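Local coordinates for protein 1,3-alpha-isomaltosidase (Kribbella flavida DSM 17836, PDB 5X3I) that hydrolyses the alpha-1,3-glucosidic linkages of a cyclic tetrasaccharide made from starch, releasing isomaltose inside the cell, at residues A411-V414 with H418-L421. The protein carries 1 engineered substitution. Numbering follows the deposited sequence.
Sequences AAMV and HAVL
His-418, just past the end of helix 404-415, folds back on Met-413 in its last turn, a compact example of how a chain leaving a helix can be tied back to it. The His-418 N-H reaches the carbonyl O of Met-413 at 2.7 Å, in the carbonyl plane and moderately straight (155° at the hydrogen). Donor follows acceptor by five residues, the 6→1 spacing found in a Schellman motif, and the contact between the two side chains is consistent with one. Met-413 CG lies 4.1 Å from His-418 CB, the two side chains slanting across each other. With CG of His-418 anti to its own carbonyl carbon (chi1 -66°), the imidazole is carried back alongside the helix, presenting its edge to Met-413 CA; its CD2 stands 4.2 Å from Ala-412 O. Helix 446-454 packs against this junction: Thr-448 OG1 hydrogen-bonds ND1 of His-418, and Trp-451 stacks on the ring and also touches Ala-412 and Met-413.

At Ala-419 the contact becomes apolar. The Met-413 chain, extended at chi2, bends at chi3 (77°) and brings its methyl CE to 4.3 Å from Ala-419 CB and 3.9 Å from His-418 O.

The chemistry divides the work at this buried helix exit of the TIM-barrel domain: one backbone bond satisfies a carbonyl near the helix end and ties the departing chain to the helix, the Met-413 methyl covers Ala-419 CB, and the Thr-448 bond and the Trp-451 stack together probably limit rotation of the imidazole, so that the histidine adds a polar link to the direct packing of the two helices.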
ATOM      1  N   ALA A 411     -26.277  11.001  -1.429  1.00 20.96           N
ATOM      2  CA  ALA A 411     -27.647  10.568  -1.643  1.00 18.29           C
ATOM      3  C   ALA A 411     -27.799   9.970  -3.036  1.00 20.09           C
ATOM      4  O   ALA A 411     -28.459   8.955  -3.197  1.00 21.37           O
ATOM      5  CB  ALA A 411     -28.617  11.719  -1.450  1.00 19.29           C
ATOM      6  N   ALA A 412     -27.188  10.603  -4.035  1.00 16.65           N
ATOM      7  CA  ALA A 412     -27.204  10.061  -5.383  1.00 17.65           C
ATOM      8  C   ALA A 412     -26.527   8.694  -5.432  1.00 17.96           C
ATOM      9  O   ALA A 412     -26.959   7.829  -6.166  1.00 16.76           O
ATOM     10  CB  ALA A 412     -26.534  11.005  -6.351  1.00 15.47           C
ATOM     11  N   MET A 413     -25.460   8.523  -4.664  1.00 15.39           N
ATOM     12  CA  MET A 413     -24.738   7.258  -4.651  1.00 16.27           C
ATOM     13  C   MET A 413     -25.643   6.115  -4.209  1.00 19.33           C
ATOM     14  O   MET A 413     -25.635   5.049  -4.808  1.00 18.52           O
ATOM     15  CB  MET A 413     -23.521   7.329  -3.733  1.00 16.13           C
ATOM     16  CG  MET A 413     -22.340   8.076  -4.296  1.00 14.84           C
ATOM     17  SD  MET A 413     -20.975   8.161  -3.141  1.00 17.60           S
ATOM     18  CE  MET A 413     -20.284   6.525  -3.266  1.00 15.21           C
ATOM     19  N   VAL A 414     -26.420   6.352  -3.156  1.00 19.12           N
ATOM     20  CA  VAL A 414     -27.347   5.346  -2.647  1.00 19.65           C
ATOM     21  C   VAL A 414     -28.496   5.145  -3.627  1.00 17.99           C
ATOM     22  O   VAL A 414     -28.837   4.021  -3.952  1.00 23.90           O
ATOM     23  CB  VAL A 414     -27.919   5.729  -1.264  1.00 18.44           C
ATOM     24  CG1 VAL A 414     -29.002   4.732  -0.827  1.00 17.93           C
ATOM     25  CG2 VAL A 414     -26.804   5.816  -0.226  1.00 22.32           C
ATOM     26  N   HIS A 418     -24.359   3.540  -6.719  1.00 16.59           N
ATOM     27  CA  HIS A 418     -22.930   3.775  -6.911  1.00 14.48           C
ATOM     28  C   HIS A 418     -22.092   3.400  -5.686  1.00 13.83           C
ATOM     29  O   HIS A 418     -20.880   3.567  -5.696  1.00 15.77           O
ATOM     30  CB  HIS A 418     -22.669   5.239  -7.268  1.00 14.29           C
ATOM     31  CG  HIS A 418     -23.220   5.650  -8.595  1.00 14.18           C
ATOM     32  ND1 HIS A 418     -22.953   4.965  -9.759  1.00 15.95           N
ATOM     33  CD2 HIS A 418     -24.015   6.689  -8.945  1.00 14.46           C
ATOM     34  CE1 HIS A 418     -23.568   5.556 -10.766  1.00 13.89           C
ATOM     35  NE2 HIS A 418     -24.218   6.602 -10.299  1.00 15.86           N
ATOM     36  N   ALA A 419     -22.744   2.942  -4.622  1.00 14.99           N
ATOM     37  CA  ALA A 419     -22.041   2.641  -3.379  1.00 14.60           C
ATOM     38  C   ALA A 419     -21.835   1.140  -3.170  1.00 16.00           C
ATOM     39  O   ALA A 419     -22.714   0.341  -3.474  1.00 18.82           O
ATOM     40  CB  ALA A 419     -22.789   3.224  -2.190  1.00 14.61           C
ATOM     41  N   VAL A 420     -20.672   0.782  -2.640  1.00 14.07           N
ATOM     42  CA  VAL A 420     -20.416  -0.577  -2.194  1.00 15.91           C
ATOM     43  C   VAL A 420     -21.445  -0.922  -1.117  1.00 15.67           C
ATOM     44  O   VAL A 420     -21.745  -0.093  -0.264  1.00 18.17           O
ATOM     45  CB  VAL A 420     -18.985  -0.741  -1.644  1.00 15.50           C
ATOM     46  CG1 VAL A 420     -18.782  -2.143  -1.056  1.00 16.34           C
ATOM     47  CG2 VAL A 420     -17.953  -0.460  -2.731  1.00 13.37           C
ATOM     48  N   LEU A 421     -21.988  -2.131  -1.174  1.00 15.77           N
ATOM     49  CA  LEU A 421     -23.124  -2.515  -0.336  1.00 17.75           C
ATOM     50  C   LEU A 421     -22.790  -3.550   0.743  1.00 16.34           C
ATOM     51  O   LEU A 421     -21.896  -4.371   0.568  1.00 18.02           O
ATOM     52  CB  LEU A 421     -24.248  -3.076  -1.201  1.00 18.08           C
ATOM     53  CG  LEU A 421     -24.913  -2.182  -2.246  1.00 20.00           C
ATOM     54  CD1 LEU A 421     -26.037  -2.960  -2.949  1.00 19.61           C
ATOM     55  CD2 LEU A 421     -25.436  -0.914  -1.608  1.00 17.29           C
TER